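Local coordinates for response regulator receiver protein (Pseudoalteromonas atlantica T6c, PDB 3KTO), which probably acts in signal transduction as a CheY-like response regulator receiver domain, perhaps in the control of transcription, at residues E40-Q45 with I68-T73; T73-G78 with R100-D105. All blocks are in the same frame, centred on the assembly; numbering follows the deposited sequence.

Contact 1. Residues E40-Q45 with I68-T73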
# COMPACT_ATOMS: atom_id res chain seq x y z
N GLU A 40 -15.41 12.68 4.81
CA GLU A 40 -16.85 12.89 4.73
C GLU A 40 -17.54 12.29 5.96
O GLU A 40 -18.37 12.94 6.59
CB GLU A 40 -17.39 12.23 3.46
CG GLU A 40 -18.89 12.30 3.31
CD GLU A 40 -19.39 11.50 2.13
OE1 GLU A 40 -19.18 10.26 2.12
OE2 GLU A 40 -19.98 12.10 1.21
N SER A 41 -17.18 11.06 6.30
CA SER A 41 -17.75 10.39 7.46
C SER A 41 -17.43 11.12 8.76
O SER A 41 -18.30 11.28 9.62
CB SER A 41 -17.23 8.95 7.55
OG SER A 41 -17.77 8.31 8.68
N PHE A 42 -16.19 11.57 8.91
CA PHE A 42 -15.81 12.28 10.12
C PHE A 42 -16.53 13.62 10.25
O PHE A 42 -16.85 14.05 11.35
CB PHE A 42 -14.31 12.56 10.17
CG PHE A 42 -13.90 13.41 11.33
CD1 PHE A 42 -13.88 12.87 12.62
CD2 PHE A 42 -13.61 14.76 11.16
CE1 PHE A 42 -13.58 13.67 13.73
CE2 PHE A 42 -13.32 15.56 12.26
CZ PHE A 42 -13.31 15.02 13.54
N MSE A 43 -16.75 14.28 9.12
CA MSE A 43 -17.41 15.58 9.12
C MSE A 43 -18.88 15.51 9.55
O MSE A 43 -19.51 16.55 9.76
CB MSE A 43 -17.29 16.25 7.76
CG MSE A 43 -15.89 16.74 7.45
SE MSE A 43 -15.23 17.96 8.78
CE MSE A 43 -14.90 19.47 7.60
N ARG A 44 -19.41 14.30 9.67
CA ARG A 44 -20.80 14.12 10.09
C ARG A 44 -20.82 13.88 11.59
O ARG A 44 -21.88 13.80 12.21
CB ARG A 44 -21.42 12.91 9.40
CG ARG A 44 -21.78 13.10 7.94
CD ARG A 44 -22.27 11.79 7.35
NE ARG A 44 -22.91 11.96 6.05
CZ ARG A 44 -22.34 12.55 5.00
NH1 ARG A 44 -21.11 13.03 5.09
NH2 ARG A 44 -23.01 12.64 3.86
N GLN A 45 -19.63 13.77 12.16
CA GLN A 45 -19.46 13.50 13.58
C GLN A 45 -19.51 14.74 14.44
O GLN A 45 -18.82 15.72 14.17
CB GLN A 45 -18.14 12.77 13.81
CG GLN A 45 -17.80 12.49 15.26
CD GLN A 45 -18.79 11.54 15.91
OE1 GLN A 45 -19.09 10.48 15.36
NE2 GLN A 45 -19.30 11.92 17.07
N ILE A 68 -4.67 16.36 5.27
CA ILE A 68 -4.12 17.63 5.75
C ILE A 68 -5.14 18.74 5.50
O ILE A 68 -5.30 19.64 6.31
CB ILE A 68 -2.78 17.94 5.04
CG1 ILE A 68 -1.76 16.86 5.39
CG2 ILE A 68 -2.26 19.30 5.46
CD1 ILE A 68 -0.51 16.87 4.52
N GLU A 69 -5.83 18.66 4.37
CA GLU A 69 -6.86 19.65 4.05
C GLU A 69 -7.92 19.59 5.16
O GLU A 69 -8.42 20.61 5.64
CB GLU A 69 -7.46 19.33 2.68
CG GLU A 69 -8.48 20.32 2.18
CD GLU A 69 -8.99 19.96 0.80
OE1 GLU A 69 -9.48 18.82 0.63
OE2 GLU A 69 -8.90 20.80 -0.12
N LEU A 70 -8.27 18.37 5.57
CA LEU A 70 -9.24 18.20 6.65
C LEU A 70 -8.74 18.94 7.89
O LEU A 70 -9.49 19.67 8.52
CB LEU A 70 -9.44 16.72 6.97
CG LEU A 70 -10.27 16.39 8.21
CD1 LEU A 70 -11.67 17.00 8.10
CD2 LEU A 70 -10.36 14.88 8.36
N LEU A 71 -7.47 18.74 8.23
CA LEU A 71 -6.89 19.41 9.39
C LEU A 71 -6.99 20.93 9.22
O LEU A 71 -7.38 21.64 10.14
CB LEU A 71 -5.41 19.01 9.58
CG LEU A 71 -4.63 19.77 10.66
CD1 LEU A 71 -5.38 19.74 11.99
CD2 LEU A 71 -3.25 19.12 10.81
N GLU A 72 -6.62 21.42 8.04
CA GLU A 72 -6.67 22.86 7.77
C GLU A 72 -8.10 23.40 7.94
O GLU A 72 -8.30 24.47 8.51
CB GLU A 72 -6.15 23.14 6.36
CG GLU A 72 -4.71 22.70 6.15
CD GLU A 72 -4.23 22.84 4.71
OE1 GLU A 72 -5.07 22.86 3.79
OE2 GLU A 72 -3.00 22.90 4.51
N THR A 73 -9.07 22.65 7.45
CA THR A 73 -10.47 23.06 7.56
C THR A 73 -10.91 23.18 9.01
O THR A 73 -11.53 24.17 9.40
CB THR A 73 -11.39 22.06 6.85
OG1 THR A 73 -11.15 22.13 5.43
CG2 THR A 73 -12.86 22.39 7.15

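Contact 2. Residues T73-G78 with R100-D105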
# COMPACT_ATOMS: atom_id res chain seq x y z
N THR A 73 -9.07 22.65 7.45
CA THR A 73 -10.47 23.06 7.56
C THR A 73 -10.91 23.18 9.01
O THR A 73 -11.53 24.17 9.40
CB THR A 73 -11.39 22.06 6.85
OG1 THR A 73 -11.15 22.13 5.43
CG2 THR A 73 -12.86 22.39 7.15
N LEU A 74 -10.60 22.16 9.81
CA LEU A 74 -10.97 22.14 11.22
C LEU A 74 -10.30 23.29 11.97
O LEU A 74 -10.91 23.91 12.83
CB LEU A 74 -10.57 20.82 11.85
CG LEU A 74 -11.27 19.56 11.34
CD1 LEU A 74 -10.63 18.35 11.99
CD2 LEU A 74 -12.77 19.62 11.65
N VAL A 75 -9.04 23.56 11.64
CA VAL A 75 -8.31 24.63 12.30
C VAL A 75 -8.94 25.97 11.91
O VAL A 75 -9.01 26.90 12.71
CB VAL A 75 -6.81 24.64 11.89
CG1 VAL A 75 -6.13 25.91 12.40
CG2 VAL A 75 -6.12 23.40 12.46
N LYS A 76 -9.40 26.05 10.68
CA LYS A 76 -10.04 27.26 10.20
C LYS A 76 -11.36 27.48 10.95
O LYS A 76 -11.75 28.61 11.20
CB LYS A 76 -10.31 27.15 8.70
CG LYS A 76 -10.54 28.47 8.02
CD LYS A 76 -10.82 28.28 6.54
CE LYS A 76 -10.81 29.61 5.82
NZ LYS A 76 -11.74 30.59 6.44
N ARG A 77 -12.02 26.38 11.32
CA ARG A 77 -13.29 26.46 12.04
C ARG A 77 -13.13 26.55 13.55
O ARG A 77 -14.08 26.29 14.30
CB ARG A 77 -14.16 25.25 11.70
CG ARG A 77 -14.58 25.19 10.25
CD ARG A 77 -15.47 24.00 9.99
NE ARG A 77 -15.81 23.89 8.58
CZ ARG A 77 -16.57 22.93 8.07
NH1 ARG A 77 -17.07 21.99 8.86
NH2 ARG A 77 -16.81 22.90 6.77
N GLY A 78 -11.93 26.89 14.01
CA GLY A 78 -11.70 27.03 15.43
C GLY A 78 -11.44 25.77 16.23
O GLY A 78 -11.24 25.86 17.44
N ARG A 100 2.66 23.25 8.84
CA ARG A 100 2.04 24.58 8.80
C ARG A 100 0.56 24.49 9.18
O ARG A 100 -0.05 25.48 9.56
CB ARG A 100 2.17 25.20 7.41
CG ARG A 100 3.55 25.78 7.15
CD ARG A 100 3.70 26.24 5.72
NE ARG A 100 4.96 26.96 5.53
CZ ARG A 100 5.58 27.05 4.36
NH1 ARG A 100 5.06 26.47 3.29
NH2 ARG A 100 6.72 27.73 4.27
N ALA A 101 -0.02 23.30 9.05
CA ALA A 101 -1.43 23.11 9.37
C ALA A 101 -1.59 22.83 10.86
O ALA A 101 -2.67 22.45 11.31
CB ALA A 101 -2.00 21.96 8.54
N SER A 102 -0.50 23.02 11.60
CA SER A 102 -0.44 22.84 13.05
C SER A 102 -0.33 21.41 13.57
O SER A 102 -0.52 21.17 14.76
CB SER A 102 -1.63 23.51 13.73
OG SER A 102 -2.78 22.67 13.68
N ALA A 103 -0.03 20.45 12.70
CA ALA A 103 0.10 19.07 13.15
C ALA A 103 1.12 18.98 14.28
O ALA A 103 2.15 19.65 14.24
CB ALA A 103 0.54 18.18 11.99
N ALA A 104 0.82 18.18 15.30
CA ALA A 104 1.75 18.02 16.43
C ALA A 104 2.94 17.17 16.00
O ALA A 104 4.04 17.33 16.52
CB ALA A 104 1.03 17.37 17.62
N ASP A 105 2.72 16.27 15.06
CA ASP A 105 3.79 15.41 14.54
C ASP A 105 3.34 14.82 13.20
O ASP A 105 2.15 14.80 12.89
CB ASP A 105 4.12 14.29 15.54
CG ASP A 105 5.50 13.64 15.28
OD1 ASP A 105 6.31 14.23 14.55
OD2 ASP A 105 5.76 12.54 15.82

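Contact 1. Residues E40-Q45 with I68-T73
Met43 and Leu70 mark the nearest approach of the two backbones, with CA atoms 8.9 Å apart. Residues 68-73 are fully helical, whereas residues 40-45 leave the short helix 39-42 through a type I turn from Phe42 to Gln45. No hydrogen bond crosses this spacing, so side chains alone bridge it. The principal bridge is Met43, present as selenomethionine. Its CG lies anti to the carbonyl carbon (chi1 -71°), and further bends at chi2 and chi3 curl the chain toward the neighbouring helix. SE rests 3.7 Å from CD1 of Leu70, the two side chains running past each other in opposite directions, and the terminal CE carries on to CG2 of Thr73 at 3.6 Å. The pairing illustrates how the CheY-like receiver fold builds its faces: helices 39-42 and 66-76, from successive beta-alpha units, pack side by side on the same side of the parallel sheet. Deeper in, CD1 of Leu70 also meets the Phe42 ring obliquely, 4.3 Å from CD2, while Phe36 and Tyr10 make edge-to-face contacts with that ring. Thr73 divides its labour. OG1 turns back along its own helix to Glu69 O at 3.1 Å, approaching from above the carbonyl plane, so that this oxygen is gripped by both OG1 and the backbone N of Thr73; CG2 is left to face the selenomethionine. An alanine here lacks both CG2 and OG1, which would probably leave a gap beside Met43 CE and Glu69 O with only the backbone N of the two donors.

Contact 2. Residues T73-G78 with R100-D105
Van der Waals contact between Val75 and the turn at Ala101 and Ser102 is all that directly joins these segments. CG2 of Val75 is the touching branch: it stands anti to the carbonyl carbon, and CG1 anti to the backbone N (chi1 171°). From the last turn of helix 66-76 this methyl reaches two oxygens at once, Ser102 OG at 3.6 Å and Ala101 O at 3.8 Å. The CA atoms of Val75 and Ala101 are 7.6 Å apart, the closest backbone approach. The methyl of Ala101 instead serves the neighbouring turns of helix 66-76, touching Ile68, Leu71 and Glu72.

No hydrogen bond crosses between the segments; backbone bonds instead shape the two chain ends. Both are Schellman motifs, each with a residue of positive phi in the C-prime position. Gly78 fills it after helix 66-76, with Gly78 N bonded to Val75 O at 3.2 Å; a side chain at its backbone angles would run into the preceding carbonyl oxygen. Ser102 fills it after helix 92-100, holding a left-handed conformation (phi 79°) despite having a side chain. Its OG also lies 2.4 Å from Ala101 O, too short for the details of that bond to be trusted.

Within 73-78, a methyl packs on a flat group: CG2 of Thr73 sits 3.5 Å above one face of the Arg77 guanidinium, offset toward its rim.

In this receiver fold the contact sets the end of helix 66-76 beside the loop leading from helix 92-100 into edge strand 105-108. A methyl against two oxygens offers no directional bond, so this contact contributes packing alone, while the loop's position is probably set more by the Schellman end of helix 92-100 and the backbone bonds of Ala104 and Asp105 to Thr83 and Val85.

Helix 66-76 is the common element: contact 1 uses its middle, contact 2 its end, and Thr73 belongs to both. Their centres lie 11 Å apart, and they follow in series along the chain, contact 1 closing before contact 2 opens. The helix thus has helix 39-42 on one flank and the loop after helix 92-100 on the other, over a sheet of strand order 2-1-3-4-5. The two contacts also meet directly, through Met43 CE and Arg77 NH1 at 3.6 Å and through Leu71 CG and Ala101 O at 3.4 Å. Together they join consecutive beta-alpha units into a continuous layer covering one face of the receiver domain.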